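Local coordinates for FACT complex subunit SPT16 (Ashbya gossypii, PDB 6A8M), which probably acts, within the FACT complex, as a histone chaperone that reorganizes nucleosomes during transcription, replication and repair, its N-terminal peptidase-like part being the piece described here, at residues 15-23 against 67-75; 261-270 against 277-288. All coordinates share one frame; numbering follows the deposited sequence.

Contact 1 of 2, residues 15-23 against 67-75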
loop_
_atom_site.group_PDB
_atom_site.type_symbol
_atom_site.label_atom_id
_atom_site.label_comp_id
_atom_site.label_asym_id
_atom_site.label_seq_id
_atom_site.Cartn_x
_atom_site.Cartn_y
_atom_site.Cartn_z
ATOM N N ARG A 15 -5.072 -18.405 1.840
ATOM C CA ARG A 15 -3.869 -17.579 1.784
ATOM C C ARG A 15 -2.708 -18.240 2.514
ATOM O O ARG A 15 -1.563 -18.191 2.048
ATOM C CB ARG A 15 -4.173 -16.185 2.350
ATOM C CG ARG A 15 -5.203 -15.439 1.486
ATOM C CD ARG A 15 -5.510 -14.040 1.975
ATOM N NE ARG A 15 -6.554 -13.391 1.165
ATOM C CZ ARG A 15 -7.156 -12.249 1.487
ATOM N NH1 ARG A 15 -6.841 -11.619 2.611
ATOM N NH2 ARG A 15 -8.122 -11.754 0.703
ATOM N N LEU A 16 -2.990 -18.862 3.659
ATOM C CA LEU A 16 -1.954 -19.610 4.368
ATOM C C LEU A 16 -1.453 -20.782 3.540
ATOM O O LEU A 16 -0.244 -21.023 3.471
ATOM C CB LEU A 16 -2.471 -20.103 5.717
ATOM C CG LEU A 16 -1.406 -20.851 6.533
ATOM C CD1 LEU A 16 -0.205 -19.927 6.778
ATOM C CD2 LEU A 16 -1.966 -21.348 7.859
ATOM N N LEU A 17 -2.364 -21.512 2.881
ATOM C CA LEU A 17 -1.929 -22.619 2.033
ATOM C C LEU A 17 -1.178 -22.117 0.803
ATOM O O LEU A 17 -0.198 -22.739 0.381
ATOM C CB LEU A 17 -3.123 -23.479 1.627
ATOM C CG LEU A 17 -3.750 -24.269 2.779
ATOM C CD1 LEU A 17 -4.826 -25.185 2.246
ATOM C CD2 LEU A 17 -2.687 -25.062 3.516
ATOM N N ALA A 18 -1.592 -20.976 0.237
ATOM C CA ALA A 18 -0.814 -20.388 -0.859
ATOM C C ALA A 18 0.604 -20.060 -0.420
ATOM O O ALA A 18 1.564 -20.307 -1.159
ATOM C CB ALA A 18 -1.501 -19.136 -1.400
ATOM N N LEU A 19 0.758 -19.532 0.800
ATOM C CA LEU A 19 2.084 -19.231 1.340
ATOM C C LEU A 19 2.906 -20.497 1.535
ATOM O O LEU A 19 4.095 -20.539 1.198
ATOM C CB LEU A 19 1.930 -18.483 2.666
ATOM C CG LEU A 19 3.189 -18.152 3.459
ATOM C CD1 LEU A 19 4.125 -17.223 2.688
ATOM C CD2 LEU A 19 2.772 -17.513 4.777
ATOM N N ARG A 20 2.288 -21.537 2.096
ATOM C CA ARG A 20 2.946 -22.833 2.216
ATOM C C ARG A 20 3.417 -23.330 0.856
ATOM O O ARG A 20 4.564 -23.756 0.699
ATOM C CB ARG A 20 1.976 -23.837 2.847
ATOM C CG ARG A 20 2.590 -25.161 3.248
ATOM C CD ARG A 20 2.544 -26.168 2.137
ATOM N NE ARG A 20 1.175 -26.449 1.723
ATOM C CZ ARG A 20 0.562 -27.614 1.917
ATOM N NH1 ARG A 20 1.198 -28.611 2.526
ATOM N NH2 ARG A 20 -0.687 -27.783 1.496
ATOM N N ASP A 21 2.534 -23.278 -0.141
ATOM C CA ASP A 21 2.878 -23.807 -1.459
ATOM C C ASP A 21 4.036 -23.048 -2.089
ATOM O O ASP A 21 4.902 -23.652 -2.732
ATOM C CB ASP A 21 1.650 -23.769 -2.366
ATOM C CG ASP A 21 0.586 -24.738 -1.920
ATOM O OD1 ASP A 21 0.940 -25.676 -1.176
ATOM O OD2 ASP A 21 -0.587 -24.560 -2.297
ATOM N N ARG A 22 4.098 -21.730 -1.882
ATOM C CA ARG A 22 4.998 -20.897 -2.670
ATOM C C ARG A 22 6.348 -20.641 -2.015
ATOM O O ARG A 22 7.332 -20.419 -2.735
ATOM C CB ARG A 22 4.331 -19.554 -2.985
ATOM C CG ARG A 22 5.033 -18.749 -4.076
ATOM C CD ARG A 22 4.509 -19.115 -5.460
ATOM N NE ARG A 22 3.243 -18.433 -5.747
ATOM C CZ ARG A 22 3.149 -17.166 -6.154
ATOM N NH1 ARG A 22 1.957 -16.624 -6.394
ATOM N NH2 ARG A 22 4.245 -16.435 -6.325
ATOM N N PHE A 23 6.446 -20.686 -0.672
ATOM C CA PHE A 23 7.670 -20.179 -0.061
ATOM C C PHE A 23 8.937 -20.993 -0.361
ATOM O O PHE A 23 10.008 -20.388 -0.457
ATOM C CB PHE A 23 7.483 -19.968 1.465
ATOM C CG PHE A 23 7.704 -21.196 2.333
ATOM C CD1 PHE A 23 8.987 -21.676 2.603
ATOM C CD2 PHE A 23 6.631 -21.830 2.938
ATOM C CE1 PHE A 23 9.193 -22.782 3.401
ATOM C CE2 PHE A 23 6.830 -22.953 3.741
ATOM C CZ PHE A 23 8.110 -23.425 3.981
ATOM N N ALA A 67 5.097 -19.261 12.411
ATOM C CA ALA A 67 6.117 -19.966 11.651
ATOM C C ALA A 67 5.442 -20.942 10.706
ATOM O O ALA A 67 4.447 -21.574 11.069
ATOM C CB ALA A 67 7.090 -20.707 12.563
ATOM N N VAL A 68 5.981 -21.057 9.491
ATOM C CA VAL A 68 5.350 -21.841 8.430
ATOM C C VAL A 68 6.322 -22.909 7.950
ATOM O O VAL A 68 7.515 -22.639 7.779
ATOM C CB VAL A 68 4.906 -20.963 7.239
ATOM C CG1 VAL A 68 4.071 -21.794 6.299
ATOM C CG2 VAL A 68 4.101 -19.715 7.723
ATOM N N PHE A 69 5.800 -24.119 7.731
ATOM C CA PHE A 69 6.570 -25.277 7.284
ATOM C C PHE A 69 5.786 -25.999 6.194
ATOM O O PHE A 69 4.600 -25.733 5.979
ATOM C CB PHE A 69 6.849 -26.251 8.441
ATOM C CG PHE A 69 7.407 -25.600 9.666
ATOM C CD1 PHE A 69 6.573 -25.030 10.615
ATOM C CD2 PHE A 69 8.775 -25.580 9.886
ATOM C CE1 PHE A 69 7.100 -24.421 11.741
ATOM C CE2 PHE A 69 9.298 -24.987 11.008
ATOM C CZ PHE A 69 8.470 -24.405 11.935
ATOM N N LYS A 70 6.441 -26.957 5.523
ATOM C CA LYS A 70 5.716 -27.789 4.560
ATOM C C LYS A 70 4.501 -28.455 5.196
ATOM O O LYS A 70 3.407 -28.474 4.609
ATOM C CB LYS A 70 6.634 -28.860 3.964
ATOM C CG LYS A 70 5.859 -29.909 3.137
ATOM C CD LYS A 70 6.742 -30.956 2.459
ATOM C CE LYS A 70 5.831 -32.015 1.799
ATOM N NZ LYS A 70 6.505 -33.027 0.942
ATOM N N GLU A 71 4.660 -29.002 6.394
ATOM C CA GLU A 71 3.630 -29.858 6.970
ATOM C C GLU A 71 2.766 -29.151 8.007
ATOM O O GLU A 71 1.875 -29.787 8.587
ATOM C CB GLU A 71 4.263 -31.113 7.598
ATOM C CG GLU A 71 5.377 -31.775 6.769
ATOM C CD GLU A 71 4.882 -32.552 5.546
ATOM O OE1 GLU A 71 5.650 -33.417 5.059
ATOM O OE2 GLU A 71 3.742 -32.312 5.070
ATOM N N GLY A 72 3.002 -27.871 8.270
ATOM C CA GLY A 72 2.195 -27.199 9.270
ATOM C C GLY A 72 2.633 -25.779 9.550
ATOM O O GLY A 72 3.469 -25.194 8.852
ATOM N N CYS A 73 2.015 -25.230 10.591
ATOM C CA CYS A 73 2.193 -23.841 10.968
ATOM C C CYS A 73 2.097 -23.782 12.484
ATOM O O CYS A 73 1.266 -24.474 13.076
ATOM C CB CYS A 73 1.133 -22.944 10.302
ATOM S SG CYS A 73 1.027 -21.259 10.922
ATOM N N VAL A 74 2.976 -23.002 13.107
ATOM C CA VAL A 74 2.933 -22.769 14.546
ATOM C C VAL A 74 2.594 -21.305 14.754
ATOM O O VAL A 74 3.229 -20.428 14.158
ATOM C CB VAL A 74 4.271 -23.123 15.225
ATOM C CG1 VAL A 74 4.208 -22.770 16.715
ATOM C CG2 VAL A 74 4.590 -24.593 15.039
ATOM N N VAL A 75 1.582 -21.044 15.578
ATOM C CA VAL A 75 1.236 -19.698 16.020
ATOM C C VAL A 75 1.436 -19.657 17.528
ATOM O O VAL A 75 0.835 -20.457 18.251
ATOM C CB VAL A 75 -0.214 -19.340 15.658
ATOM C CG1 VAL A 75 -0.540 -17.930 16.086
ATOM C CG2 VAL A 75 -0.444 -19.534 14.166
#
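Val68 turns its side chain toward helix 9-22 and carries the apolar part of the contact, one methyl for each of two partners. Its CG2 meets Leu19 CD2 at 3.9 Å, while its CG1 lies 3.9 Å from Phe23 CE2. Leu16, one helical turn before Leu19 and Arg20, extends the apolar patch to the neighbouring strand, where its CD2 reaches Cys73 CB at 4.3 Å. Phe23 and Val68 run alongside each other in opposite senses. The Phe23 ring presents its edge to the backbone of the turn, with CE2 4.0 Å from Phe69 C.

Polar contact is left to Arg20. Its chain folds at chi2 (-90°) and chi3, laying CG 3.4 Å from Phe69 O and bringing NH1 to Lys70 O in a hydrogen bond of 3.0 Å. The bond is rather bent at hydrogen (143°), and the carbonyl oxygen lies somewhat out of the guanidinium plane. On the same group, NE forms a salt bridge to Asp21 OD1 at 3.0 Å, so two differently placed partners fix the rotation of the guanidinium. A methionine here would remove both N-H donors and would probably leave Lys70 O and the Asp21 carboxylate without these mates, the turn less firmly tied to the helix.

Beyond the pair, Leu33 of strand 32-37 touches both Leu19 and Phe23, and Leu170 and Leu173 of helix 167-174 pack on Leu19. Strands 64-68 and 72-77 form a beta hairpin, and the arrangement is that of a helix packed on one face of the mixed sheet in the alpha/beta N-terminal lobe of Spt16, a domain related to the aminopeptidase P N-terminal domain.

Contact 2 of 2, residues 261-270 against 277-288; sequences IIQSGPKYDL and SETQLDGNGCIL
Strand 261-263 pairs antiparallel with the start of strand 285-295 in the M24 metallopeptidase-like domain, and Gln263 and Leu288 form a hydrogen-bonded pair there. Gln263 N gives to Leu288 O, and Leu288 N returns a bond to Gln263 O, both at 2.9 Å. Ser277 N, midway along the connection between the strands, bonds back to Ile262 O at 3.2 Å.

Past the strand, three bonds grip Ser264 OG: Asp282 N donates at 2.8 Å, nearly straight (167°), water 2 donates while also bonding Gly265 O, and Asp215 OD1 is the third partner. A chi1 of 63° turns the hydroxyl to the Asp282 N-H, while Ser264 CB rests on Leu281 CD1. Water 4 joins Gly265 N, Lys267 O and Ser277 OG. The strand pair and helix 215-224 belong to the pita-bread fold of the M24 family.

Tyr268 reaches back across the turn, its OH giving a 2.7 Å bond to Cys286 O, which lies in the ring plane at its edge. Gly265 CA sits 3.5 Å above one face, offset toward the rim; a CB there would collide with the hydroxyl. Leu288 CD1 lies between Tyr268 CD2 and Leu270 CD2, 3.6 Å from the latter, both side chains crossing it at about a right angle. Backbone N of Asp269 meets Gln263 OE1 from above the amide plane; Gln263 NE2 donates to Asp269 O, on a lone pair, and to Arg275 O.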
loop_
_atom_site.group_PDB
_atom_site.type_symbol
_atom_site.label_atom_id
_atom_site.label_comp_id
_atom_site.label_asym_id
_atom_site.label_seq_id
_atom_site.Cartn_x
_atom_site.Cartn_y
_atom_site.Cartn_z
ATOM N N ILE A 261 -0.857 15.496 0.846
ATOM C CA ILE A 261 0.260 16.299 0.378
ATOM C C ILE A 261 -0.296 17.413 -0.497
ATOM O O ILE A 261 -0.992 17.138 -1.485
ATOM C CB ILE A 261 1.271 15.467 -0.425
ATOM C CG1 ILE A 261 1.850 14.326 0.430
ATOM C CG2 ILE A 261 2.383 16.376 -0.966
ATOM C CD1 ILE A 261 2.612 13.263 -0.377
ATOM N N ILE A 262 0.023 18.655 -0.150
ATOM C CA ILE A 262 -0.220 19.818 -0.993
ATOM C C ILE A 262 1.116 20.524 -1.215
ATOM O O ILE A 262 1.889 20.713 -0.267
ATOM C CB ILE A 262 -1.252 20.774 -0.365
ATOM C CG1 ILE A 262 -2.596 20.048 -0.189
ATOM C CG2 ILE A 262 -1.442 22.067 -1.190
ATOM C CD1 ILE A 262 -3.608 20.892 0.572
ATOM N N GLN A 263 1.405 20.860 -2.472
ATOM C CA GLN A 263 2.588 21.643 -2.842
ATOM C C GLN A 263 2.139 22.668 -3.870
ATOM O O GLN A 263 1.817 22.307 -5.007
ATOM C CB GLN A 263 3.701 20.754 -3.413
ATOM C CG GLN A 263 4.209 19.715 -2.437
ATOM C CD GLN A 263 5.224 18.789 -3.061
ATOM O OE1 GLN A 263 5.510 18.874 -4.262
ATOM N NE2 GLN A 263 5.766 17.890 -2.259
ATOM N N SER A 264 2.118 23.941 -3.486
ATOM C CA SER A 264 1.651 24.983 -4.386
ATOM C C SER A 264 2.783 25.756 -5.058
ATOM O O SER A 264 2.496 26.670 -5.838
ATOM C CB SER A 264 0.748 25.958 -3.635
ATOM O OG SER A 264 1.496 26.606 -2.630
ATOM N N GLY A 265 4.047 25.423 -4.785
ATOM C CA GLY A 265 5.148 26.132 -5.392
ATOM C C GLY A 265 5.668 27.312 -4.588
ATOM O O GLY A 265 5.073 27.731 -3.581
ATOM N N PRO A 266 6.798 27.905 -5.037
ATOM C CA PRO A 266 7.468 27.621 -6.314
ATOM C C PRO A 266 8.359 26.357 -6.321
ATOM O O PRO A 266 8.817 25.944 -7.398
ATOM C CB PRO A 266 8.314 28.880 -6.538
ATOM C CG PRO A 266 8.716 29.299 -5.133
ATOM C CD PRO A 266 7.439 29.026 -4.318
ATOM N N LYS A 267 8.616 25.742 -5.169
ATOM C CA LYS A 267 9.399 24.515 -5.122
ATOM C C LYS A 267 8.491 23.313 -4.895
ATOM O O LYS A 267 7.657 23.314 -3.982
ATOM C CB LYS A 267 10.465 24.579 -4.034
ATOM C CG LYS A 267 11.370 25.804 -4.167
ATOM C CD LYS A 267 12.157 25.775 -5.472
ATOM C CE LYS A 267 13.142 26.943 -5.538
ATOM N NZ LYS A 267 13.991 26.983 -4.298
ATOM N N TYR A 268 8.659 22.287 -5.720
ATOM C CA TYR A 268 7.861 21.077 -5.626
ATOM C C TYR A 268 8.777 19.870 -5.486
ATOM O O TYR A 268 9.939 19.896 -5.890
ATOM C CB TYR A 268 6.969 20.870 -6.846
ATOM C CG TYR A 268 6.150 22.052 -7.319
ATOM C CD1 TYR A 268 6.721 23.071 -8.083
ATOM C CD2 TYR A 268 4.785 22.115 -7.061
ATOM C CE1 TYR A 268 5.946 24.135 -8.547
ATOM C CE2 TYR A 268 4.013 23.165 -7.513
ATOM C CZ TYR A 268 4.585 24.170 -8.259
ATOM O OH TYR A 268 3.803 25.201 -8.739
ATOM N N ASP A 269 8.230 18.802 -4.926
ATOM C CA ASP A 269 9.011 17.607 -4.617
ATOM C C ASP A 269 8.138 16.404 -4.950
ATOM O O ASP A 269 7.103 16.193 -4.316
ATOM C CB ASP A 269 9.452 17.619 -3.149
ATOM C CG ASP A 269 10.365 16.446 -2.783
ATOM O OD1 ASP A 269 10.635 15.565 -3.641
ATOM O OD2 ASP A 269 10.815 16.426 -1.621
ATOM N N LEU A 270 8.530 15.642 -5.966
ATOM C CA LEU A 270 7.777 14.475 -6.418
ATOM C C LEU A 270 8.410 13.162 -5.982
ATOM O O LEU A 270 7.927 12.088 -6.376
ATOM C CB LEU A 270 7.637 14.493 -7.938
ATOM C CG LEU A 270 7.080 15.803 -8.489
ATOM C CD1 LEU A 270 6.775 15.721 -9.982
ATOM C CD2 LEU A 270 5.849 16.203 -7.664
ATOM N N SER A 277 4.599 21.030 1.347
ATOM C CA SER A 277 5.548 22.120 1.518
ATOM C C SER A 277 5.225 22.887 2.795
ATOM O O SER A 277 4.086 22.904 3.260
ATOM C CB SER A 277 5.504 23.069 0.317
ATOM O OG SER A 277 5.700 22.371 -0.898
ATOM N N GLU A 278 6.246 23.540 3.354
ATOM C CA GLU A 278 6.100 24.359 4.551
ATOM C C GLU A 278 5.899 25.839 4.235
ATOM O O GLU A 278 5.819 26.666 5.161
ATOM C CB GLU A 278 7.339 24.189 5.450
ATOM C CG GLU A 278 7.574 22.757 5.900
ATOM C CD GLU A 278 6.494 22.265 6.854
ATOM O OE1 GLU A 278 5.844 23.108 7.501
ATOM O OE2 GLU A 278 6.296 21.037 6.959
ATOM N N THR A 279 5.832 26.196 2.958
ATOM C CA THR A 279 5.802 27.584 2.522
ATOM C C THR A 279 4.374 28.022 2.225
ATOM O O THR A 279 3.467 27.202 2.073
ATOM C CB THR A 279 6.678 27.760 1.277
ATOM O OG1 THR A 279 6.280 26.786 0.298
ATOM C CG2 THR A 279 8.147 27.512 1.631
ATOM N N GLN A 280 4.198 29.339 2.106
ATOM C CA GLN A 280 2.887 29.938 1.868
ATOM C C GLN A 280 2.187 29.334 0.653
ATOM O O GLN A 280 2.811 29.018 -0.364
ATOM C CB GLN A 280 3.031 31.450 1.677
ATOM C CG GLN A 280 1.836 32.126 1.001
ATOM C CD GLN A 280 0.617 32.262 1.904
ATOM O OE1 GLN A 280 0.733 32.314 3.142
ATOM N NE2 GLN A 280 -0.566 32.305 1.286
ATOM N N LEU A 281 0.878 29.139 0.786
ATOM C CA LEU A 281 0.062 28.722 -0.344
ATOM C C LEU A 281 0.186 29.750 -1.466
ATOM O O LEU A 281 -0.071 30.939 -1.261
ATOM C CB LEU A 281 -1.391 28.580 0.106
ATOM C CG LEU A 281 -2.477 28.323 -0.937
ATOM C CD1 LEU A 281 -2.202 27.046 -1.671
ATOM C CD2 LEU A 281 -3.819 28.243 -0.229
ATOM N N ASP A 282 0.628 29.303 -2.636
ATOM C CA ASP A 282 0.828 30.192 -3.776
ATOM C C ASP A 282 -0.355 30.020 -4.712
ATOM O O ASP A 282 -0.440 29.031 -5.444
ATOM C CB ASP A 282 2.149 29.904 -4.479
ATOM C CG ASP A 282 2.355 30.804 -5.682
ATOM O OD1 ASP A 282 2.098 32.008 -5.545
ATOM O OD2 ASP A 282 2.745 30.311 -6.758
ATOM N N GLY A 283 -1.266 30.990 -4.692
ATOM C CA GLY A 283 -2.503 30.899 -5.454
ATOM C C GLY A 283 -2.360 31.324 -6.900
ATOM O O GLY A 283 -3.073 32.212 -7.364
ATOM N N ASN A 284 -1.442 30.690 -7.621
ATOM C CA ASN A 284 -1.192 30.979 -9.024
ATOM C C ASN A 284 -0.576 29.748 -9.662
ATOM O O ASN A 284 0.097 28.966 -8.988
ATOM C CB ASN A 284 -0.239 32.158 -9.208
ATOM C CG ASN A 284 -0.961 33.421 -9.553
ATOM O OD1 ASN A 284 -1.550 33.541 -10.635
ATOM N ND2 ASN A 284 -0.929 34.383 -8.636
ATOM N N GLY A 285 -0.790 29.602 -10.966
ATOM C CA GLY A 285 -0.101 28.547 -11.705
ATOM C C GLY A 285 -0.561 27.161 -11.287
ATOM O O GLY A 285 -1.761 26.891 -11.196
ATOM N N CYS A 286 0.392 26.257 -11.029
ATOM C CA CYS A 286 0.073 24.868 -10.705
ATOM C C CYS A 286 0.141 24.594 -9.200
ATOM O O CYS A 286 1.073 25.031 -8.509
ATOM C CB CYS A 286 1.011 23.907 -11.447
ATOM S SG CYS A 286 0.911 24.046 -13.247
ATOM N N ILE A 287 -0.860 23.869 -8.696
ATOM C CA ILE A 287 -0.896 23.415 -7.310
ATOM C C ILE A 287 -1.123 21.908 -7.306
ATOM O O ILE A 287 -2.069 21.418 -7.939
ATOM C CB ILE A 287 -1.991 24.134 -6.509
ATOM C CG1 ILE A 287 -1.742 25.645 -6.574
ATOM C CG2 ILE A 287 -2.053 23.595 -5.068
ATOM C CD1 ILE A 287 -2.840 26.472 -5.963
ATOM N N LEU A 288 -0.251 21.177 -6.616
ATOM C CA LEU A 288 -0.304 19.723 -6.580
ATOM C C LEU A 288 -0.976 19.250 -5.301
ATOM O O LEU A 288 -0.676 19.740 -4.204
ATOM C CB LEU A 288 1.097 19.118 -6.654
ATOM C CG LEU A 288 1.999 19.598 -7.799
ATOM C CD1 LEU A 288 3.272 18.761 -7.794
ATOM C CD2 LEU A 288 1.319 19.538 -9.151
HETATM O O HOH W 1 2.140 27.916 -7.998
HETATM O O HOH W 2 4.094 26.566 -1.303
HETATM O O HOH W 3 5.175 29.756 -1.745
HETATM O O HOH W 4 5.564 24.306 -2.568
HETATM O O HOH W 5 8.132 26.365 -2.066
HETATM O O HOH W 6 3.032 27.556 -10.652
#

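How the contacts relate
From the N terminus the chain first runs through helix 9-22, and contact 1 closes when it returns, 44 residues on, as the hairpin of strands 64-68 and 72-77, having passed strand 32-37 and helix 48-57. That long loop lies wholly in the N-terminal lobe and ties a helix to its mixed sheet. Contact 2 opens much later, after helices 179-208 and 215-224, and closes a short connection between strand 261-263 and strand 285-295 in the peptidase-like domain. The two are in series, neither nesting nor crossing, and lie on opposite sides of the chain's centre. The centres of contact 1 and contact 2 are about 48 Å apart. The nearest atoms of contact 1 and contact 2 are about 27 Å apart.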